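PDB 6HH2: Ras-related protein Rab-7L1, which binds GTP and GDP as a Rab-family small GTPase of vesicle trafficking, recruits LRRK2 to the Golgi complex and stimulates its kinase activity. Local coordinates for residues Q107-D110 / S111-L115; W135-R139 / D140-R144. The protein carries 4 engineered substitutions. All blocks are in the same frame, centred on the assembly; numbering follows the deposited sequence. Where two conformers were deposited one is given.

Interactions 1 and 2 are both local contacts at helix ends, and they fall one after the other along the chain. Interaction 1 lies at the C-terminal end of helix 96-112 and interaction 2 at the N-terminal start of helix 139-148, with strand 123-128 between them in sequence. Their centres are about 24 Å apart and their nearest atoms about 12 Å, so they do not touch. Helix 96-112 nevertheless relates them, since its Phe99 touches Val137 and Ile142 of interaction 2. The side chain of Trp135 in interaction 2 comes to about 9 Å from the bound GDP, whereas interaction 1 lies away from the nucleotide pocket.

Interaction 1 of 2, residues Q107-D110 / S111-L115; sequences QDLD and SKLTL
This is a local contact between residues three and four apart at the C-terminal end of helix 96-112, where Asp108 and Leu109 meet Ser111, Lys112 and Leu113. The backbone records the helix running out. Ser111 N still bonds to Gln107 O at 3.0 Å, but Lys112 N donates to Leu109 O with an N-H...O angle of 152°, a three-residue step, and Leu113 N reaches the same oxygen weakly. Leu113 is the first residue to leave helical torsions.

Asp108 O takes the Ser111 hydroxyl: Ser111 OG donates to it at 2.8 Å, brought back over the preceding turn by a chi1 of 77°. In one of its two conformers the lysine chain, bent at chi2 and chi4, curls back so that Lys112 NZ forms a salt bridge with Asp108 OD1 at 3.1 Å, from the syn side and 33° out of the carboxylate plane, and donates to Ser111 OG. Lys112 also touches a crystal neighbour, so this pairing may not be fixed. The other carboxylate oxygen of Asp108 accepts from Met76 N, which ties this helix end to a neighbouring loop.

In the Rossmann-like P-loop GTPase fold, this helix is the crossover of the beta-alpha-beta unit between strands 86-92 and 123-128, and the turn described here starts the return to the second strand. On the buried side, Leu109 CD1 meets Leu113 CD2 at 3.9 Å; Leu109 also touches Met76, and Leu113 touches Ala84 and Val121. A water bridges the partly exposed side of the turn, donating to Asp110 OD1 at 2.8 Å and to Leu113 O at 2.7 Å, while Asp110 OD2 pairs with Lys106.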
ATOM      1  N   GLN A 107      11.573   7.080  -2.974  1.00 21.46           N
ATOM      2  CA  GLN A 107      12.478   7.490  -4.049  1.00 23.14           C
ATOM      3  C   GLN A 107      12.552   6.428  -5.153  1.00 23.18           C
ATOM      4  O   GLN A 107      12.570   6.764  -6.343  1.00 23.39           O
ATOM      5  CB  GLN A 107      13.866   7.767  -3.461  1.00 25.05           C
ATOM      6  CG  GLN A 107      13.882   9.080  -2.604  1.00 28.83           C
ATOM      7  CD  GLN A 107      15.149   9.221  -1.774  1.00 40.80           C
ATOM      8  OE1 GLN A 107      15.887   8.253  -1.569  1.00 46.54           O
ATOM      9  NE2 GLN A 107      15.418  10.448  -1.306  1.00 42.47           N
ATOM     10  N   ASP A 108      12.536   5.158  -4.769  1.00 21.50           N
ATOM     11  CA  ASP A 108      12.546   4.086  -5.777  1.00 24.45           C
ATOM     12  C   ASP A 108      11.267   4.131  -6.613  1.00 23.07           C
ATOM     13  O   ASP A 108      11.321   4.102  -7.846  1.00 24.14           O
ATOM     14  CB  ASP A 108      12.724   2.732  -5.084  1.00 22.98           C
ATOM     15  CG  ASP A 108      12.887   1.567  -6.097  1.00 23.76           C
ATOM     16  OD1 ASP A 108      13.897   1.564  -6.810  1.00 27.59           O
ATOM     17  OD2 ASP A 108      11.972   0.704  -6.098  1.00 26.75           O
ATOM     18  N   LEU A 109      10.113   4.274  -5.956  1.00 21.51           N
ATOM     19  CA  LEU A 109       8.833   4.350  -6.676  1.00 21.28           C
ATOM     20  C   LEU A 109       8.858   5.477  -7.703  1.00 24.77           C
ATOM     21  O   LEU A 109       8.528   5.285  -8.884  1.00 25.88           O
ATOM     22  CB  LEU A 109       7.726   4.608  -5.642  1.00 21.68           C
ATOM     23  CG  LEU A 109       6.351   4.856  -6.261  1.00 24.38           C
ATOM     24  CD1 LEU A 109       5.730   3.571  -6.812  1.00 26.56           C
ATOM     25  CD2 LEU A 109       5.353   5.443  -5.194  1.00 26.14           C
ATOM     26  N   ASP A 110       9.277   6.665  -7.283  1.00 22.54           N
ATOM     27  CA  ASP A 110       9.241   7.787  -8.205  1.00 25.57           C
ATOM     28  C   ASP A 110      10.293   7.703  -9.295  1.00 25.84           C
ATOM     29  O   ASP A 110      10.108   8.314 -10.352  1.00 30.46           O
ATOM     30  CB  ASP A 110       9.353   9.087  -7.440  1.00 26.77           C
ATOM     31  CG  ASP A 110       8.166   9.282  -6.492  1.00 29.42           C
ATOM     32  OD1 ASP A 110       7.055   8.715  -6.749  1.00 30.48           O
ATOM     33  OD2 ASP A 110       8.409   9.942  -5.475  1.00 31.45           O
ATOM     34  N   SER A 111      11.374   6.944  -9.071  1.00 24.93           N
ATOM     35  CA  SER A 111      12.368   6.735 -10.122  1.00 27.68           C
ATOM     36  C   SER A 111      11.905   5.750 -11.181  1.00 26.56           C
ATOM     37  O   SER A 111      12.456   5.778 -12.297  1.00 30.72           O
ATOM     38  CB  SER A 111      13.689   6.244  -9.523  1.00 30.25           C
ATOM     39  OG  SER A 111      13.666   4.860  -9.151  1.00 31.52           O
ATOM     40  N   LYS A 112      10.913   4.898 -10.863  1.00 28.00           N
ATOM     41  CA  LYS A 112      10.540   3.764 -11.703  0.50 29.43           C
ATOM     42  C   LYS A 112       9.203   3.912 -12.410  1.00 31.60           C
ATOM     43  O   LYS A 112       9.007   3.281 -13.456  1.00 35.61           O
ATOM     44  CB  LYS A 112      10.501   2.455 -10.886  0.50 26.35           C
ATOM     45  CG  LYS A 112      11.862   2.055 -10.213  0.50 25.33           C
ATOM     46  CD  LYS A 112      12.907   1.668 -11.251  0.50 22.68           C
ATOM     47  CE  LYS A 112      14.142   1.025 -10.595  0.50 25.78           C
ATOM     48  NZ  LYS A 112      14.950   1.937  -9.724  0.50 26.59           N
ATOM     49  N   LEU A 113       8.294   4.704 -11.878  1.00 26.86           N
ATOM     50  CA  LEU A 113       6.904   4.604 -12.288  1.00 30.14           C
ATOM     51  C   LEU A 113       6.224   5.964 -12.203  1.00 29.52           C
ATOM     52  O   LEU A 113       6.398   6.699 -11.229  1.00 29.76           O
ATOM     53  CB  LEU A 113       6.196   3.617 -11.347  1.00 32.82           C
ATOM     54  CG  LEU A 113       4.731   3.242 -11.523  1.00 34.99           C
ATOM     55  CD1 LEU A 113       4.533   2.470 -12.814  1.00 40.01           C
ATOM     56  CD2 LEU A 113       4.204   2.479 -10.284  1.00 34.82           C
ATOM     57  N   THR A 114       5.467   6.277 -13.245  1.00 29.50           N
ATOM     58  CA  THR A 114       4.488   7.352 -13.203  1.00 27.91           C
ATOM     59  C   THR A 114       3.128   6.814 -13.637  1.00 32.29           C
ATOM     60  O   THR A 114       2.994   5.689 -14.109  1.00 34.82           O
ATOM     61  CB  THR A 114       4.884   8.533 -14.115  1.00 33.48           C
ATOM     62  OG1 THR A 114       4.861   8.101 -15.472  1.00 36.88           O
ATOM     63  CG2 THR A 114       6.272   9.065 -13.759  1.00 34.64           C
ATOM     64  N   LEU A 115       2.091   7.628 -13.441  1.00 26.48           N
ATOM     65  CA  LEU A 115       0.828   7.363 -14.091  1.00 31.05           C
ATOM     66  C   LEU A 115       0.966   7.554 -15.604  1.00 33.37           C
ATOM     67  O   LEU A 115       1.931   8.154 -16.078  1.00 34.61           O
ATOM     68  CB  LEU A 115      -0.209   8.335 -13.557  1.00 29.29           C
ATOM     69  CG  LEU A 115      -0.469   8.099 -12.048  1.00 30.61           C
ATOM     70  CD1 LEU A 115      -1.391   9.190 -11.546  1.00 31.74           C
ATOM     71  CD2 LEU A 115      -0.992   6.701 -11.736  1.00 31.51           C
TER
HETATM   72  O   HOH W   1       5.639   8.203  -9.105  1.00 39.43           O

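Interaction 2 of 2, residues W135-R139 / D140-R144; sequences WAVSR and DQIDR
The backbone passes from extended torsions at Val137 and Ser138 into helix 139-148 at Arg139, and two hydrogen bonds set the first turn: Ile142 N to Ser138 O, 2.9 Å, and Asp143 N to Arg139 O at an N-H...O angle of 166°.

Ser138 and Gln141 bond to each other in both directions. The hydroxyl of Ser138, held between its own N and carbonyl carbon (chi1 67°), accepts from the main chain, with Ser138 OG 3.0 Å from Gln141 N. The return bond holds for one of two glutamine conformers, whose chain extends beyond CG to place Gln141 OE1 2.9 Å from Ser138 N, that nitrogen lying 33° out of the plane of the side-chain carbonyl; Gln141 also touches a crystal neighbour. This is a capping box with Ser138 at the N-cap, and it gives partners to two backbone N-H groups at the helix start. The amide oxygen also passes close to the preceding residue, with Gln141 OE1 3.2 Å from Val137 CA.

On the inner side, the Ile142 side chain crosses those of Val137 and Trp135 at about a right angle, Ile142 CD1 lying 3.8 Å from Val137 CG2 and 4.2 Å from Trp135 CZ3. Phe91 and Phe99 touch both Val137 and Ile142, so these two side chains pack the helix start against strand 86-92 and helix 96-112. Towards the surface, the guanidinium of Arg139 lies over the rim of one indole face, with Arg139 NH1 4.2 Å above the ring plane of Trp135. A salt bridge from Arg139 NH2 to Glu156 joins the helix start to strand 153-156, at one edge of the sheet, and Trp135 NE1 donates to Ser130 O.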
ATOM      1  N   TRP A 135       6.669   4.270  20.688  1.00 33.88           N
ATOM      2  CA  TRP A 135       7.081   4.430  19.306  1.00 29.58           C
ATOM      3  C   TRP A 135       8.510   4.966  19.231  1.00 31.89           C
ATOM      4  O   TRP A 135       9.031   5.562  20.180  1.00 33.81           O
ATOM      5  CB  TRP A 135       6.170   5.455  18.634  1.00 29.32           C
ATOM      6  CG  TRP A 135       4.721   5.082  18.472  1.00 30.67           C
ATOM      7  CD1 TRP A 135       4.028   4.047  19.054  1.00 31.32           C
ATOM      8  CD2 TRP A 135       3.799   5.761  17.637  1.00 28.45           C
ATOM      9  NE1 TRP A 135       2.719   4.068  18.645  1.00 29.37           N
ATOM     10  CE2 TRP A 135       2.552   5.110  17.763  1.00 29.60           C
ATOM     11  CE3 TRP A 135       3.916   6.856  16.775  1.00 30.38           C
ATOM     12  CZ2 TRP A 135       1.404   5.547  17.077  1.00 29.43           C
ATOM     13  CZ3 TRP A 135       2.795   7.277  16.086  1.00 33.19           C
ATOM     14  CH2 TRP A 135       1.554   6.622  16.236  1.00 31.84           C
ATOM     15  N   ALA A 136       9.142   4.746  18.082  1.00 30.00           N
ATOM     16  CA  ALA A 136      10.495   5.216  17.836  1.00 29.93           C
ATOM     17  C   ALA A 136      10.520   6.530  17.077  1.00 30.38           C
ATOM     18  O   ALA A 136      11.601   7.078  16.851  1.00 33.99           O
ATOM     19  CB  ALA A 136      11.283   4.158  17.051  1.00 30.84           C
ATOM     20  N   VAL A 137       9.349   7.032  16.668  1.00 29.65           N
ATOM     21  CA  VAL A 137       9.201   8.307  15.983  1.00 31.05           C
ATOM     22  C   VAL A 137       7.986   9.004  16.583  1.00 28.81           C
ATOM     23  O   VAL A 137       7.103   8.370  17.180  1.00 31.82           O
ATOM     24  CB  VAL A 137       8.989   8.122  14.461  1.00 28.89           C
ATOM     25  CG1 VAL A 137      10.220   7.418  13.849  1.00 33.07           C
ATOM     26  CG2 VAL A 137       7.722   7.306  14.171  1.00 30.57           C
ATOM     27  N   SER A 138       7.924  10.325  16.403  1.00 29.96           N
ATOM     28  CA  SER A 138       6.767  11.097  16.822  1.00 27.27           C
ATOM     29  C   SER A 138       5.861  11.412  15.638  1.00 27.90           C
ATOM     30  O   SER A 138       6.285  11.385  14.486  1.00 26.63           O
ATOM     31  CB  SER A 138       7.210  12.427  17.450  1.00 32.86           C
ATOM     32  OG  SER A 138       7.813  13.267  16.466  1.00 33.45           O
ATOM     33  N   ARG A 139       4.613  11.794  15.940  1.00 28.27           N
ATOM     34  CA  ARG A 139       3.685  12.108  14.856  1.00 26.90           C
ATOM     35  C   ARG A 139       4.137  13.340  14.084  1.00 26.96           C
ATOM     36  O   ARG A 139       3.993  13.397  12.859  1.00 29.16           O
ATOM     37  CB  ARG A 139       2.267  12.278  15.410  1.00 29.12           C
ATOM     38  CG  ARG A 139       1.639  10.957  15.871  1.00 29.94           C
ATOM     39  CD  ARG A 139       0.347  11.196  16.710  1.00 37.76           C
ATOM     40  NE  ARG A 139      -0.313   9.925  17.059  1.00 40.48           N
ATOM     41  CZ  ARG A 139      -0.060   9.246  18.182  1.00 45.93           C
ATOM     42  NH1 ARG A 139       0.852   9.697  19.043  1.00 50.14           N
ATOM     43  NH2 ARG A 139      -0.706   8.118  18.451  1.00 40.31           N
ATOM     44  N   ASP A 140       4.664  14.347  14.785  1.00 29.59           N
ATOM     45  CA  ASP A 140       5.167  15.522  14.074  1.00 36.00           C
ATOM     46  C   ASP A 140       6.313  15.149  13.144  1.00 32.04           C
ATOM     47  O   ASP A 140       6.392  15.648  12.016  1.00 29.71           O
ATOM     48  CB  ASP A 140       5.581  16.631  15.046  1.00 40.85           C
ATOM     49  CG  ASP A 140       4.374  17.380  15.652  1.00 52.38           C
ATOM     50  OD1 ASP A 140       3.221  17.201  15.173  1.00 54.30           O
ATOM     51  OD2 ASP A 140       4.578  18.150  16.617  1.00 59.71           O
ATOM     52  N   GLN A 141       7.157  14.295  13.702  1.00 29.00           N
ATOM     53  CA  GLN A 141       8.259  13.739  12.717  0.66 27.71           C
ATOM     54  C   GLN A 141       7.653  13.002  11.439  1.00 23.08           C
ATOM     55  O   GLN A 141       8.120  13.138  10.285  1.00 24.88           O
ATOM     56  CB  GLN A 141       9.137  12.732  13.480  0.66 29.95           C
ATOM     57  CG  GLN A 141      10.344  13.315  14.241  0.66 33.44           C
ATOM     58  CD  GLN A 141      11.068  12.222  15.036  0.66 35.33           C
ATOM     59  OE1 GLN A 141      10.509  11.142  15.267  0.66 32.77           O
ATOM     60  NE2 GLN A 141      12.321  12.491  15.434  0.66 39.00           N
ATOM     61  N   ILE A 142       6.634  12.211  11.676  1.00 23.59           N
ATOM     62  CA  ILE A 142       6.046  11.534  10.521  1.00 23.80           C
ATOM     63  C   ILE A 142       5.475  12.531   9.528  1.00 22.80           C
ATOM     64  O   ILE A 142       5.648  12.388   8.309  1.00 22.82           O
ATOM     65  CB  ILE A 142       4.984  10.531  10.973  1.00 22.24           C
ATOM     66  CG1 ILE A 142       5.622   9.466  11.875  1.00 24.21           C
ATOM     67  CG2 ILE A 142       4.389   9.844   9.758  1.00 20.76           C
ATOM     68  CD1 ILE A 142       4.577   8.620  12.584  1.00 23.65           C
ATOM     69  N   ASP A 143       4.747  13.514  10.021  1.00 23.33           N
ATOM     70  CA  ASP A 143       4.145  14.494   9.117  1.00 22.55           C
ATOM     71  C   ASP A 143       5.192  15.270   8.346  1.00 22.91           C
ATOM     72  O   ASP A 143       5.033  15.495   7.145  1.00 24.68           O
ATOM     73  CB  ASP A 143       3.213  15.447   9.875  1.00 24.00           C
ATOM     74  CG  ASP A 143       2.374  16.323   8.925  1.00 24.92           C
ATOM     75  OD1 ASP A 143       1.536  15.704   8.217  1.00 25.60           O
ATOM     76  OD2 ASP A 143       2.612  17.553   8.883  1.00 27.79           O
ATOM     77  N   ARG A 144       6.248  15.741   9.013  1.00 23.08           N
ATOM     78  CA  ARG A 144       7.301  16.455   8.285  1.00 23.68           C
ATOM     79  C   ARG A 144       7.946  15.550   7.238  1.00 25.35           C
ATOM     80  O   ARG A 144       8.219  15.986   6.113  1.00 26.57           O
ATOM     81  CB  ARG A 144       8.363  16.934   9.269  1.00 27.96           C
ATOM     82  CG  ARG A 144       7.912  18.127  10.122  1.00 31.96           C
ATOM     83  CD  ARG A 144       9.094  18.840  10.775  1.00 49.45           C
ATOM     84  NE  ARG A 144       9.858  17.948  11.656  1.00 58.99           N
ATOM     85  CZ  ARG A 144       9.496  17.663  12.909  1.00 62.68           C
ATOM     86  NH1 ARG A 144       8.372  18.176  13.411  1.00 63.95           N
ATOM     87  NH2 ARG A 144      10.246  16.849  13.650  1.00 62.30           N
TER